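Long-range contact in dioxygenase (Pseudomonas brassicacearum, PDB 5V2D), which probably uses an iron centre and dioxygen to cleave the central double bond of lignin-derived stilbenes: residues L35-A43 with A66-M74. Numbering follows the deposited sequence.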
loop_
_atom_site.group_PDB
_atom_site.type_symbol
_atom_site.label_atom_id
_atom_site.label_comp_id
_atom_site.label_asym_id
_atom_site.label_seq_id
_atom_site.Cartn_x
_atom_site.Cartn_y
_atom_site.Cartn_z
ATOM N N LEU A 35 0.637 8.999 -14.958
ATOM C CA LEU A 35 0.498 8.101 -13.806
ATOM C C LEU A 35 -0.272 6.773 -14.184
ATOM O O LEU A 35 0.118 5.718 -13.694
ATOM C CB LEU A 35 -0.228 8.782 -12.690
ATOM C CG LEU A 35 0.694 9.357 -11.607
ATOM C CD1 LEU A 35 1.893 10.050 -12.085
ATOM C CD2 LEU A 35 -0.008 10.060 -10.501
ATOM N N TYR A 36 -1.335 6.871 -14.960
ATOM C CA TYR A 36 -2.267 5.744 -15.094
ATOM C C TYR A 36 -2.396 5.107 -16.456
ATOM O O TYR A 36 -3.034 4.073 -16.600
ATOM C CB TYR A 36 -3.662 6.091 -14.487
ATOM C CG TYR A 36 -3.533 6.454 -13.024
ATOM C CD1 TYR A 36 -3.184 5.478 -12.062
ATOM C CD2 TYR A 36 -3.704 7.768 -12.576
ATOM C CE1 TYR A 36 -3.003 5.786 -10.757
ATOM C CE2 TYR A 36 -3.533 8.079 -11.222
ATOM C CZ TYR A 36 -3.136 7.098 -10.337
ATOM O OH TYR A 36 -2.951 7.372 -9.019
ATOM N N LYS A 37 -1.714 5.637 -17.464
ATOM C CA LYS A 37 -1.700 4.962 -18.687
ATOM C C LYS A 37 -1.053 3.579 -18.475
ATOM O O LYS A 37 -0.067 3.444 -17.754
ATOM C CB LYS A 37 -0.936 5.758 -19.719
ATOM C CG LYS A 37 -0.873 5.208 -21.092
ATOM C CD LYS A 37 0.016 6.129 -22.000
ATOM C CE LYS A 37 -0.459 7.587 -22.105
ATOM N NZ LYS A 37 0.643 8.398 -22.725
ATOM N N PRO A 38 -1.595 2.566 -19.123
ATOM C CA PRO A 38 -1.018 1.191 -18.931
ATOM C C PRO A 38 0.399 1.142 -19.435
ATOM O O PRO A 38 0.745 1.881 -20.358
ATOM C CB PRO A 38 -1.895 0.354 -19.882
ATOM C CG PRO A 38 -3.251 1.136 -19.890
ATOM C CD PRO A 38 -2.751 2.552 -20.055
ATOM N N SER A 39 1.228 0.331 -18.809
ATOM C CA SER A 39 2.634 0.146 -19.269
ATOM C C SER A 39 2.788 -1.258 -19.828
ATOM O O SER A 39 2.982 -1.439 -21.020
ATOM C CB SER A 39 3.598 0.372 -18.103
ATOM O OG SER A 39 4.873 -0.109 -18.364
ATOM N N ARG A 40 2.693 -2.236 -18.939
ATOM C CA ARG A 40 2.683 -3.678 -19.277
ATOM C C ARG A 40 4.058 -4.113 -19.715
ATOM O O ARG A 40 4.211 -5.152 -20.314
ATOM C CB ARG A 40 1.616 -3.997 -20.310
ATOM C CG ARG A 40 0.220 -3.393 -19.920
ATOM C CD ARG A 40 -0.823 -3.994 -20.894
ATOM N NE ARG A 40 -0.732 -3.356 -22.197
ATOM C CZ ARG A 40 -1.505 -3.656 -23.208
ATOM N NH1 ARG A 40 -2.458 -4.637 -23.123
ATOM N NH2 ARG A 40 -1.380 -3.017 -24.335
ATOM N N ILE A 41 5.086 -3.335 -19.328
ATOM C CA ILE A 41 6.432 -3.689 -19.760
ATOM C C ILE A 41 7.057 -4.599 -18.675
ATOM O O ILE A 41 7.215 -4.205 -17.570
ATOM C CB ILE A 41 7.279 -2.444 -19.923
ATOM C CG1 ILE A 41 6.751 -1.514 -21.051
ATOM C CG2 ILE A 41 8.769 -2.784 -20.080
ATOM C CD1 ILE A 41 7.451 -0.157 -21.036
ATOM N N GLU A 42 7.393 -5.807 -19.058
ATOM C CA GLU A 42 8.246 -6.706 -18.314
ATOM C C GLU A 42 9.626 -6.505 -18.878
ATOM O O GLU A 42 9.803 -6.557 -20.070
ATOM C CB GLU A 42 7.810 -8.163 -18.437
ATOM C CG GLU A 42 6.436 -8.408 -17.826
ATOM C CD GLU A 42 6.136 -9.919 -17.737
ATOM O OE1 GLU A 42 5.624 -10.495 -18.736
ATOM O OE2 GLU A 42 6.417 -10.523 -16.666
ATOM N N ALA A 43 10.589 -6.165 -18.037
ATOM C CA ALA A 43 11.873 -5.669 -18.553
ATOM C C ALA A 43 13.053 -6.042 -17.699
ATOM O O ALA A 43 12.905 -6.373 -16.514
ATOM C CB ALA A 43 11.798 -4.198 -18.604
ATOM N N ALA A 66 3.280 -2.507 -8.633
ATOM C CA ALA A 66 2.305 -1.675 -9.259
ATOM C C ALA A 66 1.167 -2.497 -9.891
ATOM O O ALA A 66 1.427 -3.371 -10.663
ATOM C CB ALA A 66 2.937 -0.850 -10.337
ATOM N N PRO A 67 -0.057 -2.054 -9.688
ATOM C CA PRO A 67 -1.118 -2.522 -10.566
ATOM C C PRO A 67 -0.828 -2.092 -11.989
ATOM O O PRO A 67 -0.458 -0.936 -12.210
ATOM C CB PRO A 67 -2.372 -1.827 -10.017
ATOM C CG PRO A 67 -2.007 -1.389 -8.656
ATOM C CD PRO A 67 -0.543 -1.080 -8.691
ATOM N N ASP A 68 -0.911 -3.009 -12.935
ATOM C CA ASP A 68 -0.594 -2.688 -14.314
ATOM C C ASP A 68 -1.375 -3.686 -15.224
ATOM O O ASP A 68 -0.885 -4.769 -15.546
ATOM C CB ASP A 68 0.899 -2.768 -14.543
ATOM C CG ASP A 68 1.363 -2.041 -15.830
ATOM O OD1 ASP A 68 2.595 -1.982 -16.017
ATOM O OD2 ASP A 68 0.530 -1.460 -16.625
ATOM N N PRO A 69 -2.603 -3.370 -15.573
ATOM C CA PRO A 69 -3.510 -4.418 -16.179
ATOM C C PRO A 69 -3.012 -4.949 -17.448
ATOM O O PRO A 69 -2.661 -4.208 -18.342
ATOM C CB PRO A 69 -4.865 -3.737 -16.376
ATOM C CG PRO A 69 -4.620 -2.338 -16.053
ATOM C CD PRO A 69 -3.253 -2.063 -15.454
ATOM N N GLN A 70 -2.939 -6.293 -17.547
ATOM C CA GLN A 70 -2.427 -6.929 -18.714
ATOM C C GLN A 70 -3.338 -6.666 -19.902
ATOM O O GLN A 70 -2.841 -6.508 -21.024
ATOM C CB GLN A 70 -2.323 -8.434 -18.514
ATOM C CG GLN A 70 -1.897 -9.245 -19.733
ATOM C CD GLN A 70 -0.451 -9.090 -20.039
ATOM O OE1 GLN A 70 0.352 -9.928 -19.669
ATOM N NE2 GLN A 70 -0.102 -7.963 -20.740
ATOM N N TYR A 71 -4.634 -6.654 -19.681
ATOM C CA TYR A 71 -5.601 -6.370 -20.753
ATOM C C TYR A 71 -6.588 -5.266 -20.427
ATOM O O TYR A 71 -6.885 -5.027 -19.251
ATOM C CB TYR A 71 -6.427 -7.643 -21.036
ATOM C CG TYR A 71 -5.641 -8.756 -21.696
ATOM C CD1 TYR A 71 -5.285 -8.714 -23.014
ATOM C CD2 TYR A 71 -5.197 -9.847 -20.934
ATOM C CE1 TYR A 71 -4.548 -9.724 -23.611
ATOM C CE2 TYR A 71 -4.427 -10.856 -21.487
ATOM C CZ TYR A 71 -4.107 -10.814 -22.834
ATOM O OH TYR A 71 -3.390 -11.865 -23.335
ATOM N N PRO A 72 -7.185 -4.666 -21.422
ATOM C CA PRO A 72 -8.299 -3.769 -21.112
ATOM C C PRO A 72 -9.425 -4.472 -20.366
ATOM O O PRO A 72 -9.757 -5.625 -20.705
ATOM C CB PRO A 72 -8.829 -3.303 -22.492
ATOM C CG PRO A 72 -7.735 -3.592 -23.433
ATOM C CD PRO A 72 -6.942 -4.819 -22.861
ATOM N N PRO A 73 -10.017 -3.827 -19.362
ATOM C CA PRO A 73 -10.989 -4.568 -18.540
ATOM C C PRO A 73 -12.221 -4.981 -19.359
ATOM O O PRO A 73 -12.730 -4.198 -20.206
ATOM C CB PRO A 73 -11.360 -3.584 -17.464
ATOM C CG PRO A 73 -11.012 -2.204 -18.092
ATOM C CD PRO A 73 -9.737 -2.507 -18.800
ATOM N N MET A 74 -12.668 -6.201 -19.120
ATOM C CA MET A 74 -13.805 -6.819 -19.841
ATOM C C MET A 74 -15.057 -5.872 -19.790
ATOM O O MET A 74 -15.770 -5.768 -20.734
ATOM C CB MET A 74 -14.140 -8.073 -19.017
ATOM C CG MET A 74 -15.303 -8.872 -19.523
ATOM S SD MET A 74 -15.276 -10.243 -18.374
ATOM C CE MET A 74 -16.090 -9.679 -16.975
HETATM O O HOH W 1 2.910 -7.506 -20.962
#
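Asp68 extends its carboxylate with CG anti to the backbone N (chi1 -163°), straight at the backbone of Ser39 and Arg40; Arg40, its chain bent at chi3 (-76°), carries its guanidinium away from the Asp68 carboxylate to the carbonyl of Gln70. The contact joins two loops of the carotenoid-oxygenase beta-propeller: 37-42, which runs from helix 33-36 into strand 43-45, and the proline-rich chain leaving strand 60-67. Those two strands belong to one antiparallel sheet. The Asp68 carboxylate grips two consecutive amides. Asp68 OD2 receives Ser39 N at 2.9 Å through its syn lone pair, while Arg40 N reaches Asp68 OD1, also at 2.9 Å, from above the carboxylate plane. Ser39 CB closes in on Asp68 OD1 at 3.3 Å. Arg101, from strand 96-103, forms a salt bridge with OD1, so the carboxylate probably stays ionised. An asparagine here would probably weaken that pairing with Arg101 and leave one of the two amides facing an NH2 group instead of an acceptor. Arg40 and Asp68 side chains cross at about a right angle; Arg40 NE stays 6.0 Å from Asp68 OD2, too far for a salt bridge. The Arg40 aliphatic part lies over the backbone of the other loop, with CD 3.2 Å from Pro69 O. Gln70 OE1 is hydrogen-bonded to Arg113 of helix 107-115. Gln70 NE2 donates to a water 3.1 Å away, which in turn donates to Arg40 O at 2.8 Å. Arg40 NH1 donates a hydrogen bond to Gln70 O at 2.8 Å, with the oxygen nearly in the guanidinium plane but the nitrogen tilted 32° from the carbonyl plane.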